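Local atomic coordinates of pirin family protein (Acinetobacter baumannii, PDB entry 6D0P), a protein that probably acts as a metal-dependent quercetin 2,3-dioxygenase of the pirin family, using an iron cation in a cupin fold. Residues A[144-156]-A[164-178]. Numbering follows the deposited sequence.
With MG (magnesium ion), chain F.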
loop_
_atom_site.group_PDB
_atom_site.type_symbol
_atom_site.label_atom_id
_atom_site.label_comp_id
_atom_site.label_asym_id
_atom_site.label_seq_id
_atom_site.Cartn_x
_atom_site.Cartn_y
_atom_site.Cartn_z
ATOM N N GLN A 144 2.552 2.469 -13.353
ATOM C CA GLN A 144 3.076 3.781 -13.052
ATOM C C GLN A 144 4.353 3.545 -12.246
ATOM O O GLN A 144 4.289 3.252 -11.030
ATOM C CB GLN A 144 2.122 4.668 -12.252
ATOM C CG GLN A 144 0.890 5.137 -13.007
ATOM C CD GLN A 144 -0.005 5.948 -12.097
ATOM O OE1 GLN A 144 0.332 7.079 -11.736
ATOM N NE2 GLN A 144 -1.160 5.375 -11.736
ATOM N N ALA A 145 5.490 3.607 -12.935
ATOM C CA ALA A 145 6.783 3.455 -12.277
ATOM C C ALA A 145 7.230 4.839 -11.818
ATOM O O ALA A 145 7.467 5.715 -12.630
ATOM C CB ALA A 145 7.799 2.819 -13.203
ATOM N N ILE A 146 7.302 5.041 -10.525
ATOM C CA ILE A 146 7.640 6.331 -10.001
ATOM C C ILE A 146 8.995 6.260 -9.295
ATOM O O ILE A 146 9.150 5.541 -8.336
ATOM C CB ILE A 146 6.530 6.819 -9.065
ATOM C CG1 ILE A 146 5.169 6.826 -9.772
ATOM C CG2 ILE A 146 6.876 8.187 -8.528
ATOM C CD1 ILE A 146 4.026 6.731 -8.840
ATOM N N GLU A 147 9.943 7.053 -9.787
ATOM C CA GLU A 147 11.282 7.133 -9.219
ATOM C C GLU A 147 11.256 8.018 -7.972
ATOM O O GLU A 147 10.481 8.995 -7.875
ATOM C CB GLU A 147 12.258 7.640 -10.282
ATOM C CG GLU A 147 12.640 6.560 -11.278
ATOM C CD GLU A 147 13.537 7.039 -12.403
ATOM O OE1 GLU A 147 12.998 7.488 -13.433
ATOM O OE2 GLU A 147 14.773 6.948 -12.248
ATOM N N ALA A 148 12.111 7.662 -7.013
ATOM C CA ALA A 148 12.185 8.347 -5.715
ATOM C C ALA A 148 12.289 9.871 -5.896
ATOM O O ALA A 148 11.623 10.618 -5.195
ATOM C CB ALA A 148 13.364 7.813 -4.926
ATOM N N LYS A 149 13.071 10.324 -6.874
ATOM C CA LYS A 149 13.314 11.768 -7.016
ATOM C C LYS A 149 12.062 12.518 -7.497
ATOM O O LYS A 149 12.010 13.723 -7.358
ATOM C CB LYS A 149 14.505 12.011 -7.953
ATOM C CG LYS A 149 14.263 11.656 -9.410
ATOM C CD LYS A 149 15.485 11.844 -10.284
ATOM C CE LYS A 149 15.143 11.879 -11.758
ATOM N NZ LYS A 149 14.247 10.756 -12.132
ATOM N N ASP A 150 11.050 11.829 -8.012
ATOM C CA ASP A 150 9.856 12.489 -8.531
ATOM C C ASP A 150 8.724 12.523 -7.495
ATOM O O ASP A 150 7.648 13.053 -7.775
ATOM C CB ASP A 150 9.431 11.837 -9.850
ATOM C CG ASP A 150 10.468 12.081 -10.945
ATOM O OD1 ASP A 150 10.991 13.228 -11.016
ATOM O OD2 ASP A 150 10.770 11.138 -11.701
ATOM N N ILE A 151 8.950 12.017 -6.290
ATOM C CA ILE A 151 7.885 12.043 -5.299
ATOM C C ILE A 151 8.051 13.303 -4.429
ATOM O O ILE A 151 9.070 13.473 -3.816
ATOM C CB ILE A 151 7.905 10.747 -4.479
ATOM C CG1 ILE A 151 7.764 9.529 -5.394
ATOM C CG2 ILE A 151 6.813 10.770 -3.405
ATOM C CD1 ILE A 151 7.923 8.209 -4.687
ATOM N N PRO A 152 7.063 14.213 -4.427
ATOM C CA PRO A 152 7.154 15.424 -3.592
ATOM C C PRO A 152 7.316 15.013 -2.119
ATOM O O PRO A 152 6.553 14.171 -1.649
ATOM C CB PRO A 152 5.828 16.189 -3.783
ATOM C CG PRO A 152 5.261 15.584 -5.031
ATOM C CD PRO A 152 5.718 14.140 -4.993
ATOM N N ASP A 153 8.286 15.628 -1.453
ATOM C CA ASP A 153 8.684 15.352 -0.050
ATOM C C ASP A 153 8.575 16.653 0.747
ATOM O O ASP A 153 9.359 17.589 0.510
ATOM C CB ASP A 153 10.133 14.846 0.014
ATOM C CG ASP A 153 10.494 14.116 1.301
ATOM O OD1 ASP A 153 9.589 13.932 2.162
ATOM O OD2 ASP A 153 11.671 13.689 1.423
ATOM N N ILE A 154 7.654 16.694 1.695
ATOM C CA ILE A 154 7.346 17.897 2.417
ATOM C C ILE A 154 7.962 17.816 3.808
ATOM O O ILE A 154 7.714 16.859 4.512
ATOM C CB ILE A 154 5.820 18.081 2.503
ATOM C CG1 ILE A 154 5.160 18.054 1.121
ATOM C CG2 ILE A 154 5.458 19.333 3.287
ATOM C CD1 ILE A 154 5.671 19.106 0.175
ATOM N N ALA A 155 8.719 18.843 4.201
ATOM C CA ALA A 155 9.281 18.869 5.542
ATOM C C ALA A 155 8.178 19.315 6.508
ATOM O O ALA A 155 7.577 20.361 6.303
ATOM C CB ALA A 155 10.468 19.788 5.615
ATOM N N LEU A 156 7.911 18.522 7.538
ATOM C CA LEU A 156 6.847 18.854 8.487
ATOM C C LEU A 156 7.381 19.691 9.660
ATOM O O LEU A 156 6.589 20.275 10.411
ATOM C CB LEU A 156 6.239 17.552 9.012
ATOM C CG LEU A 156 5.531 16.698 7.977
ATOM C CD1 LEU A 156 5.095 15.385 8.594
ATOM C CD2 LEU A 156 4.350 17.468 7.383
ATOM N N ARG A 164 5.897 12.191 2.216
ATOM C CA ARG A 164 5.955 12.043 0.763
ATOM C C ARG A 164 4.528 11.894 0.241
ATOM O O ARG A 164 3.730 11.098 0.808
ATOM C CB ARG A 164 6.743 10.795 0.361
ATOM C CG ARG A 164 8.172 10.756 0.885
ATOM C CD ARG A 164 8.997 9.772 0.069
ATOM N NE ARG A 164 8.441 8.435 0.176
ATOM C CZ ARG A 164 8.875 7.389 -0.519
ATOM N NH1 ARG A 164 8.356 6.195 -0.303
ATOM N NH2 ARG A 164 9.845 7.545 -1.393
ATOM N N VAL A 165 4.209 12.629 -0.816
ATOM C CA VAL A 165 2.875 12.583 -1.385
ATOM C C VAL A 165 2.883 11.573 -2.532
ATOM O O VAL A 165 3.175 11.898 -3.683
ATOM C CB VAL A 165 2.408 13.979 -1.834
ATOM C CG1 VAL A 165 0.932 13.977 -2.187
ATOM C CG2 VAL A 165 2.686 15.032 -0.769
ATOM N N ILE A 166 2.586 10.335 -2.205
ATOM C CA ILE A 166 2.613 9.284 -3.211
ATOM C C ILE A 166 1.390 9.448 -4.140
ATOM O O ILE A 166 1.519 9.356 -5.354
ATOM C CB ILE A 166 2.720 7.906 -2.540
ATOM C CG1 ILE A 166 4.082 7.755 -1.853
ATOM C CG2 ILE A 166 2.483 6.789 -3.543
ATOM C CD1 ILE A 166 4.174 6.549 -0.966
ATOM N N ALA A 167 0.240 9.723 -3.555
ATOM C CA ALA A 167 -0.974 10.005 -4.286
ATOM C C ALA A 167 -1.776 11.073 -3.541
ATOM O O ALA A 167 -1.738 11.136 -2.298
ATOM C CB ALA A 167 -1.803 8.746 -4.455
ATOM N N GLY A 168 -2.564 11.829 -4.285
ATOM C CA GLY A 168 -3.436 12.822 -3.707
ATOM C C GLY A 168 -2.803 14.203 -3.677
ATOM O O GLY A 168 -2.212 14.680 -4.648
ATOM N N GLU A 169 -2.923 14.858 -2.542
ATOM C CA GLU A 169 -2.399 16.217 -2.439
ATOM C C GLU A 169 -2.182 16.584 -0.973
ATOM O O GLU A 169 -3.025 16.292 -0.146
ATOM C CB GLU A 169 -3.398 17.216 -3.027
ATOM C CG GLU A 169 -2.984 18.667 -2.816
ATOM C CD GLU A 169 -3.416 19.647 -3.901
ATOM O OE1 GLU A 169 -4.528 19.484 -4.443
ATOM O OE2 GLU A 169 -2.638 20.579 -4.194
ATOM N N TYR A 170 -1.060 17.226 -0.713
ATOM C CA TYR A 170 -0.721 17.741 0.597
ATOM C C TYR A 170 0.074 19.051 0.435
ATOM O O TYR A 170 0.966 19.135 -0.393
ATOM C CB TYR A 170 0.094 16.711 1.385
ATOM C CG TYR A 170 0.351 17.154 2.792
ATOM C CD1 TYR A 170 -0.552 16.850 3.793
ATOM C CD2 TYR A 170 1.442 17.945 3.110
ATOM C CE1 TYR A 170 -0.361 17.298 5.087
ATOM C CE2 TYR A 170 1.643 18.403 4.400
ATOM C CZ TYR A 170 0.736 18.086 5.387
ATOM O OH TYR A 170 0.918 18.534 6.662
ATOM N N ALA A 171 -0.250 20.076 1.210
ATOM C CA ALA A 171 0.519 21.363 1.201
ATOM C C ALA A 171 0.733 21.895 -0.226
ATOM O O ALA A 171 1.854 22.349 -0.584
ATOM C CB ALA A 171 1.846 21.154 1.898
ATOM N N ASP A 172 -0.322 21.852 -1.036
ATOM C CA ASP A 172 -0.266 22.306 -2.433
ATOM C C ASP A 172 0.673 21.426 -3.277
ATOM O O ASP A 172 0.933 21.766 -4.418
ATOM C CB ASP A 172 0.145 23.779 -2.540
ATOM C CG ASP A 172 -0.787 24.724 -1.798
ATOM O OD1 ASP A 172 -2.020 24.535 -1.899
ATOM O OD2 ASP A 172 -0.273 25.641 -1.129
ATOM N N ALA A 173 1.169 20.308 -2.748
ATOM C CA ALA A 173 2.014 19.398 -3.529
ATOM C C ALA A 173 1.127 18.276 -4.084
ATOM O O ALA A 173 0.343 17.710 -3.345
ATOM C CB ALA A 173 3.114 18.836 -2.660
ATOM N N LYS A 174 1.266 17.959 -5.360
ATOM C CA LYS A 174 0.426 16.950 -6.009
ATOM C C LYS A 174 1.117 15.589 -5.975
ATOM O O LYS A 174 2.319 15.497 -6.152
ATOM C CB LYS A 174 0.149 17.363 -7.456
ATOM C CG LYS A 174 -0.593 18.684 -7.597
ATOM C CD LYS A 174 -0.846 19.094 -9.036
ATOM C CE LYS A 174 -1.535 20.440 -9.139
ATOM N NZ LYS A 174 -2.783 20.474 -8.337
ATOM N N GLY A 175 0.330 14.550 -5.762
ATOM C CA GLY A 175 0.830 13.189 -5.706
ATOM C C GLY A 175 1.487 12.762 -7.005
ATOM O O GLY A 175 1.123 13.226 -8.090
ATOM N N ALA A 176 2.446 11.858 -6.882
ATOM C CA ALA A 176 3.206 11.374 -8.003
ATOM C C ALA A 176 2.388 10.344 -8.794
ATOM O O ALA A 176 2.548 10.226 -9.997
ATOM C CB ALA A 176 4.499 10.777 -7.507
ATOM N N ALA A 177 1.505 9.619 -8.127
ATOM C CA ALA A 177 0.668 8.618 -8.803
ATOM C C ALA A 177 -0.723 9.195 -9.086
ATOM O O ALA A 177 -1.305 9.833 -8.205
ATOM C CB ALA A 177 0.535 7.376 -7.939
ATOM N N THR A 178 -1.246 8.938 -10.280
ATOM C CA THR A 178 -2.620 9.282 -10.624
ATOM C C THR A 178 -3.533 8.173 -10.092
ATOM O O THR A 178 -3.092 7.023 -9.926
ATOM C CB THR A 178 -2.824 9.476 -12.135
ATOM O OG1 THR A 178 -2.556 8.235 -12.782
ATOM C CG2 THR A 178 -1.958 10.566 -12.727
HETATM MG MG MG F . 5.238 21.897 10.745
HETATM O O HOH W 1 2.564 8.452 -12.321
HETATM O O HOH W 2 11.313 9.802 -2.500
HETATM O O HOH W 3 6.431 23.163 9.635
HETATM O O HOH W 4 4.229 21.354 8.947
HETATM O O HOH W 5 4.128 20.319 11.917
HETATM O O HOH W 6 3.664 23.257 11.114
#
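Asp153 and Arg164 face each other as an antiparallel non-hydrogen-bonded pair, and just beyond them Val165 N donates to Pro152 O (2.9 Å); the same oxygen takes a CA-H...O contact from Arg164 CA. With its chain extended beyond CG (chi2 177°), Gln144 carries its amide across Thr178 at about a right angle: OE1 takes Thr178 N in the carbonyl plane on a lone pair (2.8 Å), while NE2 gives an almost straight bond (176°) to Thr178 O, tilted from that carbonyl's plane. This two-point grip fixes the flip of the amide, and water 1 donates to both OE1 and Ala176 O. Beside it, the two branches of Ile146 divide their targets, CG2 meeting Ala176 CB and CD1 reaching Ala177 CB (3.7 Å). Segment 144-156 passes from the N-terminal to the C-terminal cupin domain of the bicupin fold: 145-146 is an edge strand in the first, beside 97-101, and 153-155 one in the second, in a hairpin with 162-165. At the junction Ile151 sets CG2 against Arg164 CB, and its CD1 lies over one face of the guanidinium, 3.9 Å from NH2. The arginine's charge is met by Asp187 through NE, whereas Asp153 OD1 bonds His162 ND1 and meets Arg164 at its aliphatic CG, well away from the guanidinium. Water 2, in the guanidinium plane, ties Arg164 NH2 to Ala148 O. Pro152 presses CG close to Lys174 O (3.1 Å) and CB against Ala173. The type I' turn of Tyr170 to Ala173 receives Ile154, whose CD1 packs on Ala173 CB while CG2 meets the Tyr170 ring at its edge, at CE2 (4.1 Å). Leu156 brings CD2 to Tyr170 OH, and its carbonyl O binds a magnesium ion at 2.1 Å with four waters.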